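PDB 3IV7: alcohol dehydrogenase IV from Corynebacterium glutamicum, which probably acts as an NAD-dependent reductase of the iron-containing alcohol dehydrogenase family, most likely reducing maleylacetate. Local coordinates for residues 74-79 and 101-106; 165-170 and 207-212; 238-243 and 269-274; 280-285 and 289-294; 313-318 and 348-353. All coordinates share one frame; numbering follows the deposited sequence.

Contact 1 joins two helices beside the parallel sheet of the first half of the chain, whereas contacts 2 to 4 join helices of the C-terminal half, and contact 5 joins a turn to a helix there. Contact 1 stands apart, its centre about 29 Å from that of contact 2 and about 39 Å from that of contact 4. Contacts 3 and 4 are the nearest neighbours, with centres about 15 Å apart, and they touch where Ala269 CB meets Leu292 CD2 at 4.2 Å. Contact 5 lies about 17 Å from contact 3, centre to centre. Contact 3 contains His241 and His242, two members of a buried histidine cluster. Bound 1,2-ethanediol, probably from crystallisation, is held by Arg281 in contact 4.

Contact 1. Residues 74-79 and 101-106; sequences IEVAER and IGLAKA
Ala77 and Ala106 bring helices 74-79 and 101-106 closest together, with their CA atoms 5.8 Å apart. The two axes approach to 9.4 Å and cross at -64°, so the packing is confined to about one turn of each helix. At the crossing the methyl groups of the two alanines abut, CB to CB at 3.7 Å, and these small side chains leave little bulk between the backbones. Leu103 supplies the longer side chain. Its CG stands anti to the backbone N (chi1 -175°), which carries CD1 across to the other helix, 3.8 Å from Ala77 CA. The same methyl lies 4.1 Å from Val76 CG1, where the leucine and valine side chains meet at about a right angle. No hydrogen bond crosses between the segments. Both helices flank the parallel sheet in an alternating beta-alpha succession, and helix 98-111 follows a glycine-rich turn of the kind that faces the dinucleotide in relatives. Leu133 on strand 130-135 packs against both alanines. Arg81, one turn further along helix 74-86, reaches Ala106 O with its NE, adding a polar tie between these helices beside the strand.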
# COMPACT_ATOMS: atom_id res chain seq x y z
N ILE A 74 16.77 21.70 -17.77
CA ILE A 74 16.82 22.56 -16.63
C ILE A 74 16.31 23.94 -16.97
O ILE A 74 15.64 24.56 -16.16
CB ILE A 74 18.26 22.65 -16.02
CG1 ILE A 74 18.23 23.47 -14.70
CG2 ILE A 74 19.25 23.30 -17.04
CD1 ILE A 74 17.22 22.92 -13.62
N GLU A 75 16.56 24.40 -18.21
CA GLU A 75 16.08 25.71 -18.65
C GLU A 75 14.54 25.75 -18.74
O GLU A 75 13.91 26.77 -18.49
CB GLU A 75 16.69 26.10 -20.00
CG GLU A 75 18.28 26.12 -20.06
CD GLU A 75 18.89 24.72 -20.33
OE1 GLU A 75 18.13 23.75 -20.45
OE2 GLU A 75 20.12 24.61 -20.43
N VAL A 76 13.95 24.65 -19.12
CA VAL A 76 12.49 24.55 -19.20
C VAL A 76 11.91 24.48 -17.76
O VAL A 76 10.92 25.12 -17.45
CB VAL A 76 12.10 23.32 -20.04
CG1 VAL A 76 10.58 23.05 -19.98
CG2 VAL A 76 12.61 23.51 -21.52
N ALA A 77 12.56 23.71 -16.88
CA ALA A 77 12.14 23.64 -15.49
C ALA A 77 12.23 25.05 -14.86
O ALA A 77 11.28 25.51 -14.20
CB ALA A 77 13.01 22.65 -14.72
N GLU A 78 13.33 25.76 -15.13
CA GLU A 78 13.54 27.11 -14.56
C GLU A 78 12.48 28.13 -15.00
O GLU A 78 12.00 28.91 -14.18
CB GLU A 78 14.96 27.63 -14.84
CG GLU A 78 16.04 26.97 -13.97
CD GLU A 78 15.94 27.40 -12.50
OE1 GLU A 78 16.37 28.51 -12.19
OE2 GLU A 78 15.45 26.62 -11.66
N ARG A 79 12.11 28.12 -16.29
CA ARG A 79 10.98 28.96 -16.76
C ARG A 79 9.67 28.59 -16.08
O ARG A 79 8.96 29.47 -15.62
CB ARG A 79 10.80 28.85 -18.28
CG ARG A 79 11.79 29.71 -19.07
CD ARG A 79 11.47 29.69 -20.58
NE ARG A 79 11.70 28.38 -21.20
CZ ARG A 79 12.89 27.95 -21.65
NH1 ARG A 79 13.99 28.67 -21.47
NH2 ARG A 79 12.99 26.77 -22.21
N ILE A 101 4.12 15.29 -16.29
CA ILE A 101 4.23 15.05 -14.86
C ILE A 101 5.65 15.41 -14.42
O ILE A 101 5.86 15.96 -13.33
CB ILE A 101 3.91 13.59 -14.52
CG1 ILE A 101 2.41 13.29 -14.79
CG2 ILE A 101 4.25 13.31 -13.06
CD1 ILE A 101 2.06 11.78 -14.89
N GLY A 102 6.62 15.14 -15.29
CA GLY A 102 8.03 15.44 -14.98
C GLY A 102 8.28 16.93 -14.72
O GLY A 102 9.05 17.29 -13.81
N LEU A 103 7.62 17.79 -15.51
CA LEU A 103 7.77 19.22 -15.34
C LEU A 103 7.10 19.70 -14.05
O LEU A 103 7.65 20.55 -13.34
CB LEU A 103 7.24 19.98 -16.56
CG LEU A 103 7.45 21.50 -16.55
CD1 LEU A 103 8.93 21.86 -16.45
CD2 LEU A 103 6.80 22.21 -17.80
N ALA A 104 5.94 19.15 -13.73
CA ALA A 104 5.26 19.51 -12.49
C ALA A 104 6.17 19.16 -11.32
O ALA A 104 6.35 19.94 -10.41
CB ALA A 104 3.89 18.80 -12.38
N LYS A 105 6.81 18.00 -11.41
CA LYS A 105 7.73 17.57 -10.38
C LYS A 105 8.91 18.54 -10.27
O LYS A 105 9.32 18.90 -9.18
CB LYS A 105 8.24 16.15 -10.67
CG LYS A 105 7.23 15.02 -10.41
CD LYS A 105 7.87 13.67 -10.75
CE LYS A 105 7.12 12.51 -10.10
NZ LYS A 105 7.71 11.21 -10.46
N ALA A 106 9.47 18.92 -11.41
CA ALA A 106 10.60 19.84 -11.40
C ALA A 106 10.22 21.15 -10.67
O ALA A 106 11.02 21.69 -9.89
CB ALA A 106 11.11 20.11 -12.80

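Contact 2. Residues 165-170 and 207-212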
# COMPACT_ATOMS: atom_id res chain seq x y z
N GLU A 165 -0.28 1.17 -30.16
CA GLU A 165 1.17 0.92 -30.05
C GLU A 165 1.78 1.60 -28.82
O GLU A 165 2.46 0.95 -28.03
CB GLU A 165 1.90 1.34 -31.34
CG GLU A 165 1.55 0.43 -32.48
CD GLU A 165 2.36 0.70 -33.75
OE1 GLU A 165 3.07 1.73 -33.82
OE2 GLU A 165 2.28 -0.14 -34.68
N MSE A 166 1.50 2.88 -28.64
CA MSE A 166 1.97 3.59 -27.43
C MSE A 166 1.37 2.98 -26.15
O MSE A 166 2.06 2.85 -25.13
CB MSE A 166 1.64 5.08 -27.52
CG MSE A 166 2.03 5.89 -26.29
SE MSE A 166 3.96 5.75 -25.81
CE MSE A 166 3.92 6.86 -24.12
N SER A 167 0.09 2.60 -26.21
CA SER A 167 -0.61 2.03 -25.06
C SER A 167 0.09 0.74 -24.63
O SER A 167 0.31 0.50 -23.43
CB SER A 167 -2.08 1.72 -25.40
OG SER A 167 -2.83 2.88 -25.76
N VAL A 168 0.41 -0.11 -25.61
CA VAL A 168 1.10 -1.37 -25.35
C VAL A 168 2.54 -1.12 -24.82
O VAL A 168 2.93 -1.67 -23.80
CB VAL A 168 1.12 -2.27 -26.62
CG1 VAL A 168 2.02 -3.47 -26.43
CG2 VAL A 168 -0.28 -2.73 -26.95
N ALA A 169 3.30 -0.29 -25.50
CA ALA A 169 4.67 -0.02 -25.08
C ALA A 169 4.68 0.59 -23.70
O ALA A 169 5.47 0.17 -22.84
CB ALA A 169 5.40 0.86 -26.07
N SER A 170 3.80 1.57 -23.47
CA SER A 170 3.74 2.22 -22.15
C SER A 170 3.25 1.25 -21.10
O SER A 170 3.73 1.27 -19.97
CB SER A 170 2.84 3.49 -22.17
OG SER A 170 2.81 4.10 -20.88
N PRO A 207 -4.25 -6.77 -23.33
CA PRO A 207 -4.82 -7.45 -24.49
C PRO A 207 -6.24 -6.96 -24.83
O PRO A 207 -6.66 -7.07 -25.99
CB PRO A 207 -4.87 -8.92 -24.05
CG PRO A 207 -3.86 -9.04 -22.94
CD PRO A 207 -3.81 -7.71 -22.29
N LYS A 208 -7.00 -6.51 -23.81
CA LYS A 208 -8.35 -6.03 -24.02
C LYS A 208 -8.32 -4.68 -24.79
O LYS A 208 -9.21 -4.40 -25.58
CB LYS A 208 -9.07 -5.88 -22.69
CG LYS A 208 -9.39 -7.20 -21.99
CD LYS A 208 -10.07 -6.94 -20.65
CE LYS A 208 -10.00 -8.16 -19.73
NZ LYS A 208 -10.55 -7.85 -18.45
N ILE A 209 -7.27 -3.89 -24.57
CA ILE A 209 -7.06 -2.62 -25.28
C ILE A 209 -6.71 -2.87 -26.76
O ILE A 209 -7.17 -2.14 -27.65
CB ILE A 209 -5.95 -1.76 -24.60
CG1 ILE A 209 -6.44 -1.27 -23.23
CG2 ILE A 209 -5.53 -0.56 -25.52
CD1 ILE A 209 -5.40 -0.84 -22.31
N VAL A 210 -5.93 -3.92 -27.02
CA VAL A 210 -5.56 -4.28 -28.42
C VAL A 210 -6.78 -4.83 -29.14
O VAL A 210 -7.04 -4.48 -30.27
CB VAL A 210 -4.42 -5.33 -28.46
CG1 VAL A 210 -4.21 -5.84 -29.88
CG2 VAL A 210 -3.10 -4.71 -27.86
N ALA A 211 -7.55 -5.66 -28.44
CA ALA A 211 -8.80 -6.16 -28.96
C ALA A 211 -9.85 -5.04 -29.22
O ALA A 211 -10.66 -5.14 -30.16
CB ALA A 211 -9.39 -7.25 -27.97
N ASN A 212 -9.83 -4.02 -28.37
CA ASN A 212 -10.73 -2.87 -28.46
C ASN A 212 -10.09 -1.67 -27.79
O ASN A 212 -10.03 -1.59 -26.53
CB ASN A 212 -12.08 -3.17 -27.82
CG ASN A 212 -13.07 -1.97 -27.91
OD1 ASN A 212 -12.75 -0.92 -28.44
ND2 ASN A 212 -14.28 -2.16 -27.41
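No flat group carries this contact: Val168 meets Val210, and Ser167 meets Ile209, through aliphatic carbon alone. The closer pair is Val168 and Val210, whose CG2 methyls touch at 3.6 Å while the two side chains cross obliquely. Both valines hold the same torsion, chi1 171°, with CG1 anti to the backbone N, so the methyl used in each case is the one beside its own backbone N. One residue earlier on each helix, Ile209 CG2 rests on Ser167 CB at 4.1 Å, a looser approach. The pairs follow the same register, with CA separations of 8.0 Å for Ser167 and Ile209 and 7.9 Å for Val168 and Val210. This is helix-helix packing inside the helical C-terminal part of the fold, joining the first turns of helix 164-181 to the last turns of helix 189-211, which is kinked at Pro207. The hydroxyl of Ser167 takes no part in the apolar seam. Its OG is hydrogen-bonded to Pro163 O, one turn back, and to Arg219 NH1, so this buried polar atom has two partners. Arg219 belongs to helix 216-236, which also covers Ile209, and Tyr122 packs on that isoleucine from a loop. On the other helix, Val168 is touched in addition by Val302.

Contact 3. Residues 238-243 and 269-274; sequences SGLHHK and AFNAGD
Leu240 stands at about a right angle to Phe270 and sets one methyl, CD2, against the ring. That methyl lies 3.7 Å from Phe270 CD2 and 3.9 Å from Phe270 CE2, an oblique approach centred on the CD2-CE2 bond. Each side chain leaves its backbone with CG anti to N, chi1 179° in both, and this extended placement lets them span a backbone gap in which even the nearest CA atoms, those of Leu240 and Asn271, are 9.0 Å apart. Asn271 borders the same methyl, its ND2 being 4.2 Å from Leu240 CD2. This is no polar bond: the amide ND2 is hydrogen-bonded to Asn333 OD1, and Asn333 also packs on Leu240. The contact thus joins the first turn of helix 240-250, just after its N-cap residue Gly239, to the C-terminal end of helix 256-271. The two histidines that follow Leu240 take no part in this packing and meet each other. His241 CD2 sits 3.9 Å above the plane of the His242 ring, over its centre, while His242 ND1 lies in plane at the edge of the His241 ring. His242 is held by both ring nitrogens, ND1 to Asp180 OD2 and NE2 to His177 ND1, which fixes its rotation; His241 NE2 pairs with His260 ND1. Metal binding is assigned to this family, and in its metal-dependent members an aspartate and histidines of this helical half form the site, so the cluster is consistent with such a site. Leu345 on helix 339-351 covers Phe270.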
# COMPACT_ATOMS: atom_id res chain seq x y z
N SER A 238 15.23 1.07 -8.30
CA SER A 238 15.66 0.63 -9.64
C SER A 238 16.54 -0.57 -9.63
O SER A 238 17.64 -0.54 -9.05
CB SER A 238 16.38 1.75 -10.37
OG SER A 238 15.49 2.80 -10.64
N GLY A 239 16.10 -1.61 -10.34
CA GLY A 239 16.87 -2.81 -10.50
C GLY A 239 17.60 -2.76 -11.84
O GLY A 239 17.64 -1.71 -12.49
N LEU A 240 18.15 -3.90 -12.26
CA LEU A 240 18.91 -4.01 -13.53
C LEU A 240 18.17 -3.41 -14.74
O LEU A 240 18.76 -2.65 -15.52
CB LEU A 240 19.24 -5.47 -13.82
CG LEU A 240 20.02 -5.81 -15.13
CD1 LEU A 240 21.38 -5.13 -15.16
CD2 LEU A 240 20.17 -7.30 -15.28
N HIS A 241 16.89 -3.76 -14.91
CA HIS A 241 16.12 -3.29 -16.06
C HIS A 241 16.12 -1.81 -16.15
O HIS A 241 16.40 -1.25 -17.21
CB HIS A 241 14.66 -3.78 -16.01
CG HIS A 241 13.78 -3.10 -17.01
ND1 HIS A 241 13.55 -3.61 -18.26
CD2 HIS A 241 13.09 -1.93 -16.94
CE1 HIS A 241 12.76 -2.79 -18.93
NE2 HIS A 241 12.46 -1.77 -18.15
N HIS A 242 15.82 -1.14 -15.04
CA HIS A 242 15.73 0.31 -15.04
C HIS A 242 17.07 0.96 -15.25
O HIS A 242 17.15 2.00 -15.88
CB HIS A 242 15.05 0.82 -13.75
CG HIS A 242 13.62 0.44 -13.65
ND1 HIS A 242 13.21 -0.80 -13.23
CD2 HIS A 242 12.49 1.12 -13.99
CE1 HIS A 242 11.89 -0.86 -13.29
NE2 HIS A 242 11.43 0.29 -13.74
N LYS A 243 18.13 0.38 -14.71
CA LYS A 243 19.47 0.94 -14.91
C LYS A 243 19.83 0.89 -16.41
O LYS A 243 20.30 1.86 -16.96
CB LYS A 243 20.51 0.18 -14.09
CG LYS A 243 20.38 0.29 -12.57
CD LYS A 243 20.20 1.73 -12.10
CE LYS A 243 20.14 1.81 -10.57
NZ LYS A 243 20.12 3.21 -10.12
N ALA A 269 14.41 -12.93 -18.51
CA ALA A 269 15.09 -14.17 -18.91
C ALA A 269 16.40 -14.32 -18.19
O ALA A 269 16.74 -15.41 -17.73
CB ALA A 269 15.32 -14.19 -20.41
N PHE A 270 17.14 -13.22 -18.09
CA PHE A 270 18.48 -13.18 -17.48
C PHE A 270 18.46 -13.49 -15.98
O PHE A 270 19.24 -14.30 -15.50
CB PHE A 270 19.09 -11.79 -17.72
CG PHE A 270 20.47 -11.60 -17.13
CD1 PHE A 270 21.60 -11.98 -17.84
CD2 PHE A 270 20.64 -10.94 -15.92
CE1 PHE A 270 22.87 -11.79 -17.31
CE2 PHE A 270 21.92 -10.73 -15.39
CZ PHE A 270 23.03 -11.15 -16.08
N ASN A 271 17.57 -12.81 -15.24
CA ASN A 271 17.51 -12.93 -13.75
C ASN A 271 16.64 -14.05 -13.17
O ASN A 271 16.82 -14.42 -12.00
CB ASN A 271 17.01 -11.63 -13.15
CG ASN A 271 18.10 -10.66 -12.90
OD1 ASN A 271 19.29 -11.01 -12.93
ND2 ASN A 271 17.72 -9.42 -12.59
N ALA A 272 15.68 -14.55 -13.95
CA ALA A 272 14.64 -15.45 -13.44
C ALA A 272 15.19 -16.63 -12.68
O ALA A 272 14.80 -16.86 -11.55
CB ALA A 272 13.74 -15.93 -14.56
N GLY A 273 16.10 -17.37 -13.30
CA GLY A 273 16.68 -18.59 -12.70
C GLY A 273 17.34 -18.36 -11.34
O GLY A 273 17.39 -19.26 -10.50
N ASP A 274 17.86 -17.15 -11.14
CA ASP A 274 18.51 -16.80 -9.89
C ASP A 274 17.55 -16.13 -8.88
O ASP A 274 17.95 -15.83 -7.75
CB ASP A 274 19.72 -15.90 -10.15
CG ASP A 274 20.94 -16.68 -10.72
OD1 ASP A 274 21.34 -17.69 -10.12
OD2 ASP A 274 21.49 -16.25 -11.76

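Contact 4. Residues 280-285 and 289-294; sequences RRAAAA and DTALEG. With EDO (1,2-ethanediol), chain C.
The capped N-terminus of helix 291-301 packs on the helix before it: Thr290, its N-cap, and Ala291 lie on Ala283 of helix 276-286. Thr290 OG1 accepts from Glu293 N at 3.1 Å, a fairly straight bond of 164°. Glu293 in turn reaches back past the cap, and its OE2 accepts from Asp289 N at 3.3 Å, the N-H arriving from well above the carboxylate plane. The first bond caps the opening turn of the helix, the second ties it to the residue before the cap, although no hydrogen bond passes directly between segments 280-285 and 289-294. What joins the segments is close packing of small residues. The CA atoms of Ala283 and Ala291 are only 3.9 Å apart, and Ala283 CB fits against the bare backbone, 3.6 Å from Ala291 N. Beside it, Ala282 CB meets Ala291 CB at 3.6 Å. Three methyls and the main chain of 289-291 therefore bring the end of one helix and the start of the next close together, with no long side chain between. Further back on the first helix, Arg281 bends at chi3 (-76°) and offers the NE side of its guanidinium to 1,2-ethanediol. NE bonds to O1 of the diol at 3.1 Å and NH2 to its O2 at 3.0 Å, the latter at 167°, so the two hydroxyls are gripped side by side at the guanidinium edge. Glu279, also on helix 276-286, accepts from Ala291 N and ties the new helix to the old. Helix 189-211 lies alongside, with Ile199 against Ala282 and with Ala192 and Ala196 against Arg281.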
# COMPACT_ATOMS: atom_id res chain seq x y z
N ARG A 280 8.32 -17.22 -9.25
CA ARG A 280 7.07 -17.91 -8.94
C ARG A 280 5.92 -16.92 -8.69
O ARG A 280 4.80 -17.14 -9.10
CB ARG A 280 7.24 -18.89 -7.77
CG ARG A 280 8.12 -20.11 -8.12
CD ARG A 280 8.08 -21.18 -7.01
NE ARG A 280 8.35 -20.63 -5.67
CZ ARG A 280 9.54 -20.61 -5.06
NH1 ARG A 280 10.63 -21.09 -5.65
NH2 ARG A 280 9.64 -20.11 -3.83
N ARG A 281 6.23 -15.80 -8.06
CA ARG A 281 5.22 -14.79 -7.84
C ARG A 281 4.75 -14.20 -9.19
O ARG A 281 3.56 -14.04 -9.41
CB ARG A 281 5.77 -13.69 -6.93
CG ARG A 281 4.70 -12.76 -6.44
CD ARG A 281 5.27 -11.52 -5.82
NE ARG A 281 5.81 -11.75 -4.48
CZ ARG A 281 5.10 -11.76 -3.36
NH1 ARG A 281 3.78 -11.60 -3.38
NH2 ARG A 281 5.72 -11.95 -2.19
N ALA A 282 5.69 -13.90 -10.07
CA ALA A 282 5.34 -13.33 -11.38
C ALA A 282 4.50 -14.36 -12.18
O ALA A 282 3.45 -14.03 -12.72
CB ALA A 282 6.61 -12.94 -12.15
N ALA A 283 4.97 -15.60 -12.19
CA ALA A 283 4.26 -16.71 -12.84
C ALA A 283 2.81 -16.79 -12.37
O ALA A 283 1.91 -16.85 -13.18
CB ALA A 283 5.00 -18.05 -12.56
N ALA A 284 2.59 -16.79 -11.05
CA ALA A 284 1.24 -16.81 -10.49
C ALA A 284 0.41 -15.61 -10.96
O ALA A 284 -0.76 -15.74 -11.29
CB ALA A 284 1.31 -16.82 -8.97
N ALA A 285 1.03 -14.45 -10.99
CA ALA A 285 0.34 -13.26 -11.41
C ALA A 285 -0.05 -13.34 -12.87
O ALA A 285 -1.08 -12.81 -13.25
CB ALA A 285 1.21 -12.04 -11.16
N ASP A 289 2.87 -21.21 -15.93
CA ASP A 289 3.83 -22.05 -15.19
C ASP A 289 5.13 -21.35 -14.88
O ASP A 289 5.73 -21.58 -13.83
CB ASP A 289 4.11 -23.35 -15.97
CG ASP A 289 2.88 -24.23 -16.08
OD1 ASP A 289 2.11 -24.30 -15.11
OD2 ASP A 289 2.68 -24.84 -17.16
N THR A 290 5.57 -20.49 -15.80
CA THR A 290 6.75 -19.68 -15.58
C THR A 290 6.43 -18.22 -15.87
O THR A 290 5.52 -17.91 -16.63
CB THR A 290 7.92 -20.11 -16.50
OG1 THR A 290 7.67 -19.68 -17.84
CG2 THR A 290 8.10 -21.60 -16.48
N ALA A 291 7.24 -17.33 -15.31
CA ALA A 291 7.06 -15.90 -15.50
C ALA A 291 7.30 -15.51 -16.95
O ALA A 291 6.58 -14.67 -17.52
CB ALA A 291 7.99 -15.14 -14.58
N LEU A 292 8.30 -16.14 -17.56
CA LEU A 292 8.69 -15.80 -18.94
C LEU A 292 7.63 -16.23 -19.96
O LEU A 292 7.35 -15.51 -20.88
CB LEU A 292 10.04 -16.40 -19.30
CG LEU A 292 10.66 -15.92 -20.63
CD1 LEU A 292 10.92 -14.43 -20.62
CD2 LEU A 292 11.93 -16.67 -20.94
N GLU A 293 7.04 -17.40 -19.79
CA GLU A 293 6.01 -17.80 -20.75
C GLU A 293 4.80 -16.86 -20.60
O GLU A 293 4.17 -16.52 -21.57
CB GLU A 293 5.62 -19.28 -20.64
CG GLU A 293 4.74 -19.65 -19.49
CD GLU A 293 4.53 -21.20 -19.37
OE1 GLU A 293 5.52 -21.95 -19.51
OE2 GLU A 293 3.37 -21.63 -19.13
N GLY A 294 4.52 -16.43 -19.38
CA GLY A 294 3.47 -15.47 -19.17
C GLY A 294 3.78 -14.17 -19.90
O GLY A 294 2.94 -13.64 -20.61
C1 EDO C . 9.53 -12.64 -4.20
O1 EDO C . 8.86 -11.51 -4.76
C2 EDO C . 9.76 -12.42 -2.72
O2 EDO C . 8.58 -12.79 -2.01

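Contact 5. Residues 313-318 and 348-353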
# COMPACT_ATOMS: atom_id res chain seq x y z
N PHE A 313 19.35 1.82 -32.27
CA PHE A 313 20.45 1.32 -31.47
C PHE A 313 21.28 0.38 -32.33
O PHE A 313 20.75 -0.29 -33.17
CB PHE A 313 19.92 0.60 -30.23
CG PHE A 313 20.97 0.26 -29.23
CD1 PHE A 313 21.78 1.26 -28.71
CD2 PHE A 313 21.13 -1.04 -28.79
CE1 PHE A 313 22.78 0.95 -27.79
CE2 PHE A 313 22.13 -1.36 -27.83
CZ PHE A 313 22.95 -0.38 -27.35
N GLU A 314 22.60 0.40 -32.16
CA GLU A 314 23.49 -0.45 -32.93
C GLU A 314 24.45 -1.19 -31.99
O GLU A 314 24.69 -0.75 -30.86
CB GLU A 314 24.31 0.39 -33.93
CG GLU A 314 23.50 1.46 -34.64
CD GLU A 314 24.20 1.99 -35.84
OE1 GLU A 314 25.25 2.66 -35.68
OE2 GLU A 314 23.69 1.78 -36.96
N ALA A 315 24.99 -2.31 -32.48
CA ALA A 315 25.94 -3.12 -31.72
C ALA A 315 27.13 -2.31 -31.26
O ALA A 315 27.66 -2.55 -30.18
CB ALA A 315 26.42 -4.31 -32.59
N SER A 316 27.58 -1.38 -32.10
CA SER A 316 28.76 -0.60 -31.79
C SER A 316 28.58 0.25 -30.53
O SER A 316 29.55 0.66 -29.94
CB SER A 316 29.13 0.31 -32.99
OG SER A 316 28.08 1.21 -33.26
N GLY A 317 27.35 0.52 -30.15
CA GLY A 317 27.03 1.28 -28.92
C GLY A 317 26.90 0.46 -27.63
O GLY A 317 26.83 1.03 -26.53
N ILE A 318 26.90 -0.86 -27.74
CA ILE A 318 26.74 -1.74 -26.55
C ILE A 318 27.91 -1.62 -25.53
O ILE A 318 27.69 -1.59 -24.33
CB ILE A 318 26.57 -3.19 -26.98
CG1 ILE A 318 25.22 -3.38 -27.68
CG2 ILE A 318 26.71 -4.15 -25.77
CD1 ILE A 318 25.09 -4.73 -28.40
N ALA A 348 21.07 -9.43 -27.47
CA ALA A 348 19.77 -10.10 -27.64
C ALA A 348 18.65 -9.10 -27.84
O ALA A 348 17.79 -9.29 -28.71
CB ALA A 348 19.47 -11.01 -26.43
N ALA A 349 18.64 -8.04 -27.03
CA ALA A 349 17.62 -7.00 -27.12
C ALA A 349 17.76 -6.21 -28.43
O ALA A 349 16.78 -5.78 -28.98
CB ALA A 349 17.69 -6.06 -25.93
N LEU A 350 19.00 -6.03 -28.88
CA LEU A 350 19.26 -5.32 -30.11
C LEU A 350 18.55 -5.96 -31.28
O LEU A 350 17.92 -5.26 -32.07
CB LEU A 350 20.76 -5.31 -30.41
CG LEU A 350 21.19 -4.71 -31.76
CD1 LEU A 350 20.87 -3.20 -31.84
CD2 LEU A 350 22.66 -4.99 -32.00
N ASN A 351 18.69 -7.28 -31.41
CA ASN A 351 18.12 -8.00 -32.56
C ASN A 351 16.86 -8.77 -32.29
O ASN A 351 16.34 -9.45 -33.18
CB ASN A 351 19.17 -8.91 -33.14
CG ASN A 351 20.28 -8.14 -33.69
OD1 ASN A 351 20.06 -7.10 -34.31
ND2 ASN A 351 21.51 -8.56 -33.41
N GLY A 352 16.34 -8.66 -31.09
CA GLY A 352 15.13 -9.36 -30.74
C GLY A 352 15.27 -10.86 -30.82
O GLY A 352 14.42 -11.53 -31.38
N GLU A 353 16.35 -11.39 -30.24
CA GLU A 353 16.53 -12.83 -30.17
C GLU A 353 15.55 -13.39 -29.19
O GLU A 353 15.00 -12.66 -28.36
CB GLU A 353 17.92 -13.19 -29.68
CG GLU A 353 19.00 -12.80 -30.55
CD GLU A 353 20.34 -13.18 -29.97
OE1 GLU A 353 20.55 -14.38 -29.66
OE2 GLU A 353 21.18 -12.28 -29.83
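Glu314 O accepts from Gly317 N at 3.0 Å and so closes the turn that Leu350 packs against; Glu314 CA itself lies 4.0 Å from Leu350 CD1. Ile318 N bonds to Ala315 O one residue on, and the chain thereby curls into helix 318-326. Leu350 meets this turn with both of its branches. With chi1 at 174° the side chain points straight out from its helix, and CD1 comes within 3.2 Å of Phe313 O, a tight contact of methyl and carbonyl. CD1 also approaches the Phe313 ring obliquely, 3.7 Å from CD2, the two side chains crossing at about a right angle. The other branch, CD2, lies over the start of the turn, 3.6 Å from Ala315 N and 3.9 Å from Ala315 CB, with Ile318 CD1 more distant. One leucine therefore bears on four residues of 313-318. Beyond Leu350, Gly352 takes positive phi, and Glu353 N returns to Ala348 O at 3.0 Å, a 6→1 bond such as a Schellman motif has. Phe313 is packed edge-to-face with Phe252, and Tyr266 on helix 256-271 covers Ala348 and Ala349. The contact thus fastens the turn that leads into helix 318-326 to the C-terminal end of helix 339-351, whose Leu346 and Ser343 also touch Ile318.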